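Local structure of aminopentol aminotransferase (Sphingopyxis macrogoltabida, 6HBS) at residues E100-M105 against A112-N117; D180-H185 against T223-V228. The protein catalyses the PLP-dependent deamination of aminopentol, the hydrolysed form of fumonisin B1, to its 2-keto derivative, with pyruvate as the preferred amino acceptor. All coordinates share one frame; numbering follows the deposited sequence.

Both contacts belong to the same seven-stranded sheet of the PLP-binding domain, but at different places: interaction 1 packs helix 94-105 on strand 111-115, the outermost within this chain, while interaction 2 packs the end of helix 175-184 on the turn that leads from helix 210-223 into the inner strand 226-230. Their centres lie 26 Å apart and they do not touch. Both are largely buried and apolar, a phenylalanine carrying much of each, and neither has a hydrogen bond across it. Interaction 1 is flanked by magnesium, the cofactor phosphate and the second subunit; interaction 2 lies away from the annotated sites, and its polar element is a threonine hydroxyl turned into its own backbone.

Interaction 1: residues E100-M105 against A112-N117; sequences EAFVGM and AMFCKN. With MG (magnesium ion), chain D; PLP (pyridoxal-5'-phosphate), chain C.
Phe102, on helix 94-105, meets Phe114 of strand 111-115 ring to ring. CD2 of Phe102 lies 4.0 Å from Phe114 CE1, and it reaches the Phe114 ring at its edge, near the ring plane, the two side chains crossing at a slant. Phe114 gets there by its torsion: with CG opposite the carbonyl carbon (chi1 -61°), the ring swings back to the helix although its CB does not point there. Phe102 also packs edge-to-face with Phe260 and Trp256, which places it in a larger aromatic cluster.

One residue on, Val103 CG2 sits 3.8 Å from Ala112 N and 4.2 Å from Ala112 CB, a small apolar touch where the two backbones come closest. The other methyl, CG1, opposite the backbone N (chi1 164°), merely lies beside a magnesium ion; what Val103 gives the metal is its carbonyl, with Val103 O 2.2 Å from the ion. Two waters at 2.4 Å and the carbonyls of Val106 and Ala109 bind it too, and one of these waters also donates a hydrogen bond to Gly104 O.

At the far end of 112-117, Asn117 CB comes within 3.5 Å of PLP O2P, and its amide pairs with Asp120 and Trp289 of the second subunit. This is the helix-on-sheet packing of a class-III aminotransferase, whose strand 111-115 leads into the phosphate-binding site.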
# COMPACT_ATOMS: atom_id res chain seq x y z
N GLU A 100 14.70 4.31 14.48
CA GLU A 100 15.50 5.19 15.37
C GLU A 100 15.52 6.61 14.82
O GLU A 100 15.32 7.57 15.57
CB GLU A 100 16.93 4.68 15.55
CG GLU A 100 16.99 3.47 16.45
CD GLU A 100 18.31 2.70 16.47
OE1 GLU A 100 19.13 2.88 15.54
OE2 GLU A 100 18.50 1.91 17.43
N ALA A 101 15.77 6.75 13.53
CA ALA A 101 15.90 8.10 12.94
C ALA A 101 14.56 8.83 13.05
O ALA A 101 14.50 10.02 13.43
CB ALA A 101 16.39 8.03 11.53
N PHE A 102 13.47 8.15 12.69
CA PHE A 102 12.18 8.82 12.59
C PHE A 102 11.69 9.18 14.01
O PHE A 102 11.25 10.28 14.23
CB PHE A 102 11.20 7.97 11.79
CG PHE A 102 10.17 8.72 10.97
CD1 PHE A 102 9.58 9.89 11.44
CD2 PHE A 102 9.75 8.22 9.76
CE1 PHE A 102 8.64 10.57 10.68
CE2 PHE A 102 8.78 8.88 9.01
CZ PHE A 102 8.22 10.05 9.48
N VAL A 103 11.83 8.25 14.95
CA VAL A 103 11.43 8.48 16.32
C VAL A 103 12.28 9.61 16.94
O VAL A 103 11.74 10.45 17.72
CB VAL A 103 11.55 7.21 17.17
CG1 VAL A 103 11.52 7.52 18.66
CG2 VAL A 103 10.48 6.20 16.81
N GLY A 104 13.57 9.65 16.60
CA GLY A 104 14.42 10.71 17.10
C GLY A 104 13.98 12.09 16.61
O GLY A 104 14.20 13.05 17.31
N MET A 105 13.40 12.20 15.41
CA MET A 105 13.08 13.49 14.80
C MET A 105 11.73 14.03 15.30
O MET A 105 11.51 15.21 15.23
CB MET A 105 13.02 13.38 13.27
CG MET A 105 14.41 13.25 12.64
SD MET A 105 14.37 12.74 10.91
CE MET A 105 13.82 14.25 10.12
N ALA A 112 7.72 3.73 15.98
CA ALA A 112 7.23 3.83 14.61
C ALA A 112 6.74 2.47 14.08
O ALA A 112 7.30 1.45 14.41
CB ALA A 112 8.31 4.40 13.75
N MET A 113 5.74 2.51 13.20
CA MET A 113 5.34 1.39 12.38
C MET A 113 5.34 1.86 10.92
O MET A 113 4.96 3.02 10.65
CB MET A 113 3.96 0.87 12.80
CG MET A 113 3.94 0.35 14.23
SD MET A 113 2.27 -0.07 14.78
CE MET A 113 1.98 -1.60 13.90
N PHE A 114 5.81 0.99 10.00
CA PHE A 114 5.94 1.32 8.59
C PHE A 114 4.96 0.48 7.80
O PHE A 114 4.78 -0.73 8.09
CB PHE A 114 7.39 1.15 8.12
CG PHE A 114 8.33 2.07 8.87
CD1 PHE A 114 8.26 3.44 8.69
CD2 PHE A 114 9.21 1.58 9.82
CE1 PHE A 114 9.04 4.29 9.45
CE2 PHE A 114 9.97 2.44 10.60
CZ PHE A 114 9.88 3.79 10.42
N CYS A 115 4.37 1.12 6.78
CA CYS A 115 3.39 0.53 5.86
C CYS A 115 3.62 1.10 4.46
O CYS A 115 4.71 1.61 4.18
CB CYS A 115 1.98 0.80 6.38
SG CYS A 115 1.75 2.53 6.87
N LYS A 116 2.66 0.95 3.54
CA LYS A 116 2.87 1.42 2.18
C LYS A 116 2.14 2.75 1.93
O LYS A 116 2.77 3.70 1.51
CB LYS A 116 2.42 0.39 1.15
CG LYS A 116 3.39 -0.77 0.96
CD LYS A 116 4.74 -0.40 0.37
CE LYS A 116 5.85 -0.44 1.39
NZ LYS A 116 7.17 -0.40 0.75
N ASN A 117 0.81 2.73 2.09
CA ASN A 117 -0.06 3.81 1.74
C ASN A 117 -0.27 4.69 2.97
O ASN A 117 -0.28 4.18 4.09
CB ASN A 117 -1.45 3.34 1.30
CG ASN A 117 -1.45 2.36 0.14
OD1 ASN A 117 -0.88 2.63 -0.92
ND2 ASN A 117 -2.18 1.25 0.29
MG MG D . 10.82 11.18 19.60
N1 PLP C . -4.14 11.64 4.54
C2 PLP C . -3.92 12.80 3.89
C2A PLP C . -3.99 14.13 4.61
C3 PLP C . -3.53 12.77 2.49
O3 PLP C . -3.28 13.91 1.81
C4 PLP C . -3.40 11.46 1.81
C4A PLP C . -2.99 11.46 0.38
C5 PLP C . -3.74 10.26 2.62
C6 PLP C . -4.07 10.42 3.96
C5A PLP C . -3.68 8.84 2.05
O4P PLP C . -2.36 8.53 1.53
P PLP C . -2.36 7.47 0.31
O1P PLP C . -2.97 8.11 -0.86
O2P PLP C . -3.22 6.34 0.80
O3P PLP C . -0.88 7.20 0.18
O HOH W 1 12.27 13.10 19.42
O HOH W 2 12.42 10.02 21.03

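Interaction 2: residues D180-H185 against T223-V228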
# COMPACT_ATOMS: atom_id res chain seq x y z
N ASP A 180 -18.39 20.15 21.25
CA ASP A 180 -19.69 19.58 21.16
C ASP A 180 -19.62 18.14 20.67
O ASP A 180 -20.40 17.31 21.14
CB ASP A 180 -20.62 20.37 20.24
CG ASP A 180 -21.05 21.71 20.84
OD1 ASP A 180 -20.93 21.89 22.06
OD2 ASP A 180 -21.49 22.56 20.07
N ALA A 181 -18.76 17.86 19.69
CA ALA A 181 -18.67 16.53 19.15
C ALA A 181 -18.28 15.53 20.25
O ALA A 181 -18.75 14.36 20.24
CB ALA A 181 -17.66 16.50 18.01
N PHE A 182 -17.40 15.96 21.16
CA PHE A 182 -16.99 15.12 22.29
C PHE A 182 -18.23 14.80 23.17
O PHE A 182 -18.35 13.68 23.72
CB PHE A 182 -15.90 15.78 23.14
CG PHE A 182 -14.50 15.41 22.74
CD1 PHE A 182 -13.83 16.14 21.78
CD2 PHE A 182 -13.87 14.31 23.31
CE1 PHE A 182 -12.54 15.77 21.39
CE2 PHE A 182 -12.59 13.96 22.94
CZ PHE A 182 -11.93 14.68 21.98
N LYS A 183 -19.11 15.79 23.34
CA LYS A 183 -20.23 15.63 24.29
C LYS A 183 -21.40 14.90 23.63
O LYS A 183 -22.18 14.25 24.32
CB LYS A 183 -20.63 16.97 24.91
CG LYS A 183 -19.63 17.50 25.92
CD LYS A 183 -19.78 18.97 26.19
CE LYS A 183 -18.53 19.57 26.81
NZ LYS A 183 -18.08 18.76 27.98
N ALA A 184 -21.52 15.00 22.31
CA ALA A 184 -22.57 14.34 21.57
C ALA A 184 -22.40 12.81 21.63
O ALA A 184 -23.37 12.11 21.52
CB ALA A 184 -22.59 14.83 20.16
N HIS A 185 -21.16 12.33 21.80
CA HIS A 185 -20.82 10.93 21.98
C HIS A 185 -20.08 10.79 23.31
O HIS A 185 -18.99 10.17 23.39
CB HIS A 185 -19.98 10.47 20.78
CG HIS A 185 -20.78 10.32 19.52
ND1 HIS A 185 -20.94 11.34 18.61
CD2 HIS A 185 -21.52 9.29 19.07
CE1 HIS A 185 -21.72 10.94 17.64
NE2 HIS A 185 -22.10 9.70 17.91
N THR A 223 -10.35 13.13 28.34
CA THR A 223 -11.17 11.92 28.12
C THR A 223 -10.35 10.64 27.95
O THR A 223 -10.93 9.56 27.96
CB THR A 223 -12.08 12.05 26.89
OG1 THR A 223 -11.25 12.27 25.74
CG2 THR A 223 -13.08 13.18 27.05
N GLY A 224 -9.04 10.75 27.70
CA GLY A 224 -8.23 9.56 27.34
C GLY A 224 -8.24 9.24 25.83
O GLY A 224 -7.53 8.34 25.40
N ALA A 225 -9.03 9.97 25.03
CA ALA A 225 -9.04 9.79 23.57
C ALA A 225 -7.67 10.15 23.02
O ALA A 225 -7.00 11.01 23.58
CB ALA A 225 -10.08 10.66 22.94
N LEU A 226 -7.27 9.51 21.91
CA LEU A 226 -5.96 9.83 21.28
C LEU A 226 -6.12 10.95 20.27
O LEU A 226 -7.00 10.88 19.40
CB LEU A 226 -5.40 8.59 20.58
CG LEU A 226 -5.14 7.38 21.47
CD1 LEU A 226 -4.39 6.30 20.69
CD2 LEU A 226 -4.37 7.76 22.70
N LEU A 227 -5.21 11.93 20.34
CA LEU A 227 -5.07 12.96 19.33
C LEU A 227 -4.17 12.44 18.20
O LEU A 227 -3.02 12.08 18.44
CB LEU A 227 -4.48 14.24 19.91
CG LEU A 227 -4.34 15.39 18.91
CD1 LEU A 227 -5.68 15.70 18.26
CD2 LEU A 227 -3.76 16.63 19.56
N VAL A 228 -4.72 12.41 17.00
CA VAL A 228 -4.04 11.92 15.83
C VAL A 228 -3.88 13.08 14.84
O VAL A 228 -4.87 13.61 14.32
CB VAL A 228 -4.82 10.77 15.17
CG1 VAL A 228 -4.01 10.19 14.02
CG2 VAL A 228 -5.21 9.68 16.18
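Phe182 reaches out from helix 175-184 to the turn that joins helix 210-223 to strand 226-230, and one corner of its ring does most of the touching. CE2 lies 3.5 Å from Thr223 OG1 and 4.1 Å from Ala225 CB, while the neighbouring CD2 is 4.0 Å from Thr223 CG2. The Ala225 methyl arrives at the ring's edge, near its plane; the hydroxyl comes in obliquely. CG of Phe182 is swung well past the usual staggered position beside the backbone N (chi1 -93°), which carries the ring to the turn, where Cys219 and Cys220 of helix 210-223 and Ile189 and Val192 of strand 189-194 also line it.

The packing belongs to the alternating helices and parallel strands of the PLP-binding domain: strands 189-194 and 226-230 are parallel neighbours in the sheet, linked through helix 210-223 in a beta-alpha-beta crossover.

Thr223 has OG1 between its backbone N and carbonyl carbon (chi1 60°), which faces the hydroxyl forward to Ala225 N. OG1 accepts from Ala225 N at 3.3 Å, with a fairly straight N-H...O angle of 163°, forming an ST turn; the same hydroxyl bonds to Cys219 O in the preceding helical turn. Its methyl CG2, opposite the carbonyl carbon, joins the hydroxyl against the Phe182 ring. With an alanine here, Ala225 N would probably lose its side-chain acceptor, Cys219 O its hydroxyl partner, and a gap would open beside the Phe182 ring. Gly224, between Thr223 and Ala225, leaves the helix with positive phi and closes the turn.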